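Local coordinates for protein beta-lactamase (Chitinophaga pinensis, PDB 6N36) that probably hydrolyses the amide bond of beta-lactam antibiotics, working at an active site that holds two zinc ions, at residues A183-I188 with D220-P225; R155-H160 with K212-L217. One frame throughout, in Å; residues are numbered along the deposited sequence.

Contact 1. Residues A183-I188 with D220-P225; sequences ANIPSI and DLWLAP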
loop_
_atom_site.group_PDB
_atom_site.type_symbol
_atom_site.label_atom_id
_atom_site.label_comp_id
_atom_site.label_asym_id
_atom_site.label_seq_id
_atom_site.Cartn_x
_atom_site.Cartn_y
_atom_site.Cartn_z
ATOM N N ALA A 183 -5.220 -4.070 -1.136
ATOM C CA ALA A 183 -4.768 -4.779 -2.348
ATOM C C ALA A 183 -3.733 -3.964 -3.089
ATOM O O ALA A 183 -4.077 -2.833 -3.500
ATOM C CB ALA A 183 -5.919 -5.061 -3.282
ATOM N N ASN A 184 -2.577 -4.544 -3.378
ATOM C CA ASN A 184 -1.645 -3.905 -4.325
ATOM C C ASN A 184 -1.978 -4.369 -5.736
ATOM O O ASN A 184 -1.695 -5.455 -6.111
ATOM C CB ASN A 184 -0.187 -4.164 -3.966
ATOM C CG ASN A 184 0.667 -3.115 -4.633
ATOM O OD1 ASN A 184 0.832 -2.006 -4.092
ATOM N ND2 ASN A 184 1.199 -3.426 -5.832
ATOM N N ILE A 185 -2.560 -3.480 -6.509
ATOM C CA ILE A 185 -3.102 -3.823 -7.846
ATOM C C ILE A 185 -1.909 -4.019 -8.765
ATOM O O ILE A 185 -0.928 -3.281 -8.725
ATOM C CB ILE A 185 -4.054 -2.713 -8.330
ATOM C CG1 ILE A 185 -5.317 -2.647 -7.464
ATOM C CG2 ILE A 185 -4.390 -2.883 -9.819
ATOM C CD1 ILE A 185 -6.115 -3.902 -7.333
ATOM N N PRO A 186 -1.907 -5.094 -9.568
ATOM C CA PRO A 186 -0.760 -5.435 -10.409
ATOM C C PRO A 186 -0.694 -4.618 -11.702
ATOM O O PRO A 186 -0.729 -5.152 -12.796
ATOM C CB PRO A 186 -0.959 -6.922 -10.648
ATOM C CG PRO A 186 -2.453 -7.059 -10.693
ATOM C CD PRO A 186 -2.924 -6.173 -9.563
ATOM N N SER A 187 -0.592 -3.312 -11.547
ATOM C CA SER A 187 -0.384 -2.410 -12.689
ATOM C C SER A 187 1.000 -2.622 -13.311
ATOM O O SER A 187 1.948 -2.910 -12.617
ATOM C CB SER A 187 -0.659 -0.979 -12.323
ATOM O OG SER A 187 0.247 -0.545 -11.349
ATOM N N ILE A 188 1.081 -2.520 -14.619
ATOM C CA ILE A 188 2.296 -2.731 -15.447
ATOM C C ILE A 188 2.701 -1.386 -16.029
ATOM O O ILE A 188 1.866 -0.798 -16.757
ATOM C CB ILE A 188 1.979 -3.764 -16.535
ATOM C CG1 ILE A 188 1.443 -5.065 -15.936
ATOM C CG2 ILE A 188 3.259 -4.016 -17.326
ATOM C CD1 ILE A 188 0.791 -6.020 -16.966
ATOM N N ASP A 220 -14.364 -9.169 2.566
ATOM C CA ASP A 220 -15.616 -8.388 2.555
ATOM C C ASP A 220 -15.394 -7.033 1.892
ATOM O O ASP A 220 -16.260 -6.587 1.116
ATOM C CB ASP A 220 -16.133 -8.215 3.988
ATOM C CG ASP A 220 -16.469 -9.546 4.655
ATOM O OD1 ASP A 220 -17.198 -10.318 4.012
ATOM O OD2 ASP A 220 -15.942 -9.829 5.756
ATOM N N LEU A 221 -14.339 -6.331 2.329
ATOM C CA LEU A 221 -14.109 -4.934 1.907
ATOM C C LEU A 221 -12.717 -4.860 1.253
ATOM O O LEU A 221 -11.851 -5.578 1.693
ATOM C CB LEU A 221 -14.137 -4.005 3.114
ATOM C CG LEU A 221 -15.321 -4.135 4.069
ATOM C CD1 LEU A 221 -15.189 -3.084 5.160
ATOM C CD2 LEU A 221 -16.640 -3.982 3.313
ATOM N N TRP A 222 -12.535 -3.966 0.305
ATOM C CA TRP A 222 -11.172 -3.758 -0.263
ATOM C C TRP A 222 -10.877 -2.296 -0.498
ATOM O O TRP A 222 -11.768 -1.571 -0.888
ATOM C CB TRP A 222 -10.912 -4.612 -1.506
ATOM C CG TRP A 222 -11.614 -4.197 -2.768
ATOM C CD1 TRP A 222 -12.933 -4.377 -3.101
ATOM C CD2 TRP A 222 -11.001 -3.581 -3.913
ATOM N NE1 TRP A 222 -13.181 -3.856 -4.348
ATOM C CE2 TRP A 222 -12.005 -3.392 -4.887
ATOM C CE3 TRP A 222 -9.686 -3.190 -4.216
ATOM C CZ2 TRP A 222 -11.749 -2.815 -6.130
ATOM C CZ3 TRP A 222 -9.435 -2.664 -5.460
ATOM C CH2 TRP A 222 -10.456 -2.455 -6.390
ATOM N N LEU A 223 -9.590 -1.974 -0.391
ATOM C CA LEU A 223 -9.065 -0.643 -0.764
ATOM C C LEU A 223 -7.700 -0.906 -1.391
ATOM O O LEU A 223 -7.227 -2.020 -1.393
ATOM C CB LEU A 223 -8.976 0.306 0.434
ATOM C CG LEU A 223 -10.323 0.656 1.110
ATOM C CD1 LEU A 223 -10.646 -0.353 2.180
ATOM C CD2 LEU A 223 -10.295 2.035 1.704
ATOM N N ALA A 224 -7.137 0.121 -1.971
ATOM C CA ALA A 224 -5.871 0.006 -2.718
ATOM C C ALA A 224 -5.075 1.297 -2.545
ATOM O O ALA A 224 -5.564 2.260 -1.985
ATOM C CB ALA A 224 -6.183 -0.265 -4.180
ATOM N N PRO A 225 -3.813 1.313 -3.018
ATOM C CA PRO A 225 -2.929 2.431 -2.763
ATOM C C PRO A 225 -3.262 3.698 -3.545
ATOM O O PRO A 225 -2.756 4.715 -3.149
ATOM C CB PRO A 225 -1.552 1.904 -3.178
ATOM C CG PRO A 225 -1.646 0.421 -3.013
ATOM C CD PRO A 225 -3.055 0.111 -3.461
#

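Contact 2. Residues R155-H160 with K212-L217; sequences RQHPGH and KAMKAL. With ZN (zinc ion), chain C.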
loop_
_atom_site.group_PDB
_atom_site.type_symbol
_atom_site.label_atom_id
_atom_site.label_comp_id
_atom_site.label_asym_id
_atom_site.label_seq_id
_atom_site.Cartn_x
_atom_site.Cartn_y
_atom_site.Cartn_z
ATOM N N ARG A 155 0.354 -11.027 1.945
ATOM C CA ARG A 155 0.402 -11.955 0.807
ATOM C C ARG A 155 1.302 -11.355 -0.261
ATOM O O ARG A 155 1.087 -10.186 -0.615
ATOM C CB ARG A 155 -0.975 -12.299 0.248
ATOM C CG ARG A 155 -1.923 -12.983 1.224
ATOM C CD ARG A 155 -1.418 -14.303 1.740
ATOM N NE ARG A 155 -0.889 -15.212 0.744
ATOM C CZ ARG A 155 -1.584 -16.169 0.123
ATOM N NH1 ARG A 155 -2.884 -16.310 0.340
ATOM N NH2 ARG A 155 -0.979 -16.897 -0.799
ATOM N N GLN A 156 2.265 -12.123 -0.762
ATOM C CA GLN A 156 3.193 -11.636 -1.800
ATOM C C GLN A 156 2.455 -11.566 -3.137
ATOM O O GLN A 156 1.947 -12.594 -3.618
ATOM C CB GLN A 156 4.475 -12.466 -1.902
ATOM C CG GLN A 156 5.346 -12.404 -0.660
ATOM C CD GLN A 156 6.564 -13.283 -0.841
ATOM O OE1 GLN A 156 6.450 -14.381 -1.413
ATOM N NE2 GLN A 156 7.711 -12.850 -0.333
ATOM N N HIS A 157 2.446 -10.375 -3.729
ATOM C CA HIS A 157 1.765 -10.060 -5.001
ATOM C C HIS A 157 2.783 -9.400 -5.915
ATOM O O HIS A 157 2.623 -8.250 -6.274
ATOM C CB HIS A 157 0.488 -9.278 -4.729
ATOM C CG HIS A 157 -0.548 -10.100 -4.087
ATOM N ND1 HIS A 157 -1.538 -9.555 -3.301
ATOM C CD2 HIS A 157 -0.788 -11.445 -4.141
ATOM C CE1 HIS A 157 -2.283 -10.523 -2.833
ATOM N NE2 HIS A 157 -1.865 -11.704 -3.303
ATOM N N PRO A 158 3.866 -10.111 -6.276
ATOM C CA PRO A 158 4.989 -9.490 -6.963
ATOM C C PRO A 158 4.631 -9.049 -8.390
ATOM O O PRO A 158 3.627 -9.505 -8.999
ATOM C CB PRO A 158 6.031 -10.556 -7.013
ATOM C CG PRO A 158 5.228 -11.835 -6.992
ATOM C CD PRO A 158 4.126 -11.539 -5.979
ATOM N N GLY A 159 5.475 -8.166 -8.915
ATOM C CA GLY A 159 5.444 -7.724 -10.312
ATOM C C GLY A 159 5.621 -6.221 -10.374
ATOM O O GLY A 159 6.662 -5.747 -10.860
ATOM N N HIS A 160 4.678 -5.492 -9.856
ATOM C CA HIS A 160 4.772 -4.003 -9.860
ATOM C C HIS A 160 6.087 -3.587 -9.178
ATOM O O HIS A 160 6.815 -2.737 -9.702
ATOM C CB HIS A 160 3.531 -3.444 -9.163
ATOM C CG HIS A 160 3.496 -1.986 -9.231
ATOM N ND1 HIS A 160 2.973 -1.321 -10.316
ATOM C CD2 HIS A 160 3.957 -1.054 -8.381
ATOM C CE1 HIS A 160 3.142 -0.033 -10.128
ATOM N NE2 HIS A 160 3.734 0.170 -8.974
ATOM N N LYS A 212 -3.449 -14.405 -10.850
ATOM C CA LYS A 212 -4.221 -15.595 -10.427
ATOM C C LYS A 212 -4.441 -15.581 -8.909
ATOM O O LYS A 212 -5.578 -15.800 -8.433
ATOM C CB LYS A 212 -3.523 -16.871 -10.890
ATOM C CG LYS A 212 -3.473 -17.032 -12.408
ATOM C CD LYS A 212 -2.760 -18.270 -12.893
ATOM C CE LYS A 212 -1.265 -18.192 -12.755
ATOM N NZ LYS A 212 -0.597 -19.448 -13.156
ATOM N N ALA A 213 -3.402 -15.270 -8.147
ATOM C CA ALA A 213 -3.395 -15.312 -6.679
ATOM C C ALA A 213 -4.400 -14.285 -6.128
ATOM O O ALA A 213 -5.194 -14.602 -5.235
ATOM C CB ALA A 213 -2.020 -15.063 -6.163
ATOM N N MET A 214 -4.417 -13.075 -6.680
ATOM C CA MET A 214 -5.323 -12.032 -6.191
ATOM C C MET A 214 -6.776 -12.386 -6.545
ATOM O O MET A 214 -7.644 -12.064 -5.738
ATOM C CB MET A 214 -4.882 -10.672 -6.760
ATOM C CG MET A 214 -3.545 -10.272 -6.172
ATOM S SD MET A 214 -3.118 -8.562 -6.633
ATOM C CE MET A 214 -4.225 -7.686 -5.515
ATOM N N LYS A 215 -7.021 -13.049 -7.665
ATOM C CA LYS A 215 -8.418 -13.417 -8.004
ATOM C C LYS A 215 -8.945 -14.396 -6.951
ATOM O O LYS A 215 -10.175 -14.429 -6.657
ATOM C CB LYS A 215 -8.448 -14.067 -9.381
ATOM C CG LYS A 215 -9.826 -13.993 -10.026
ATOM C CD LYS A 215 -10.071 -12.554 -10.482
ATOM C CE LYS A 215 -10.676 -12.456 -11.867
ATOM N NZ LYS A 215 -12.141 -12.625 -11.804
ATOM N N ALA A 216 -8.063 -15.221 -6.402
ATOM C CA ALA A 216 -8.443 -16.311 -5.486
ATOM C C ALA A 216 -8.734 -15.829 -4.059
ATOM O O ALA A 216 -9.271 -16.622 -3.269
ATOM C CB ALA A 216 -7.390 -17.394 -5.501
ATOM N N LEU A 217 -8.417 -14.583 -3.724
ATOM C CA LEU A 217 -8.604 -14.084 -2.350
ATOM C C LEU A 217 -10.083 -13.890 -2.052
ATOM O O LEU A 217 -10.853 -13.606 -2.957
ATOM C CB LEU A 217 -7.861 -12.760 -2.223
ATOM C CG LEU A 217 -6.346 -12.869 -2.302
ATOM C CD1 LEU A 217 -5.769 -11.471 -2.165
ATOM C CD2 LEU A 217 -5.815 -13.803 -1.233
HETATM ZN ZN ZN C . 4.172 1.990 -7.989
HETATM O O HOH W 1 1.823 2.488 -7.754
HETATM O O HOH W 2 4.302 3.967 -7.550
HETATM O O HOH W 3 4.121 2.949 -10.026
#

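Contact 1. Residues A183-I188 with D220-P225
Ile185 points its side chain at Trp222 and Ala224, and it can be followed outward atom by atom. CB turns toward 220-225; CG1 stands beside the backbone N (chi1 -67°) and reaches the methyl of Ala224, CG1 to CB 4.1 Å. At the tip, CD1 meets Trp222 CZ3 at 4.0 Å, with the two side chains crossing at about a right angle. CB of Ala183 adds a looser apolar contact on the same indole, 4.3 Å from Trp222 CE3.

The backbone evidence is one nearly straight hydrogen bond, Ala183 N to Leu223 O at 2.9 Å with 174° at the hydrogen. One residue further the chains stay close without such a bond: Ala183 O lies 3.4 Å from Ala224 CA in a CA-H...O contact, and 3.1 Å from Pro225 CD. Asn184 starts away from Pro225, but with CG anti to its backbone N it brings OD1 to 3.6 Å from Pro225 CG. That oxygen is hydrogen-bonded to ND1 of His83, a zinc ligand, making Asn184 a second-shell residue.

The contact prolongs the parallel pairing of strands 177-182 and 221-223, joined through helix 203-215 in a beta-alpha-beta crossover; Ile185 also packs on helix 250-268, and Ala224 on helix 227-230.

Contact 2. Residues R155-H160 with K212-L217
Met214 lies across one face of the His157 imidazole. Its CG sits 3.4 Å from the ring centroid and only 2° off the normal, which identifies a centred CH-pi contact. The sulfur continues over the same face: SD is 4.1 Å from the centroid and 26° off the normal, displaced toward the ND1-CG side, a sulfur-aromatic contact. The final bend of the methionine (chi3 76°) then places CE 4.0 Å from His157 ND1. Beyond the opposite face, offset toward the rim, lies the carbonyl O of Arg155. The rotation of the ring is further fixed by a hydrogen bond between His157 ND1 and Ser166 OG on the adjacent strand.

Helix 203-215 thus packs against the end of strand 150-156 in the metallo-beta-lactamase fold, where the loop leaving that strand carries a zinc ligand. His160 NE2 binds the zinc ion at 2.1 Å, and His83, His85 and three waters complete six ligands. Water 3 lies at the edge of the His160 ring, in its plane.

Leu217 approaches His157 tip to tip, its CD1 3.7 Å from CE1, whereas Ala213 CB comes obliquely to His157 CD2 at 4.3 Å. The other leucine methyl, CD2, touches Arg155 NH1 at 4.2 Å as the two side chains slide past each other in opposite directions. Bent at chi2 and chi3, the arginine chain carries NE to a salt bridge with Asp141.

The centres of contacts 1 and 2 lie about 10 Å apart, and the two meet directly. Met214 of contact 2 packs against the loop of contact 1: its CE is 3.4 Å from Asn184 O and 3.8 Å from Ala183 CB, and its SD is 3.8 Å from Pro186 CD. Ser166, the partner of His157, also hydrogen-bonds Asn184 N through its OG. Nearer the metal, Ser187 O and His160 ND1 are 3.0 Å apart, a probable hydrogen bond that would orient this ligand from its second shell. Contact 1 also approaches the active site through Pro225, whose nearest side-chain atom lies about 5 Å from the second zinc ion, held by Asp87, His88 and His226.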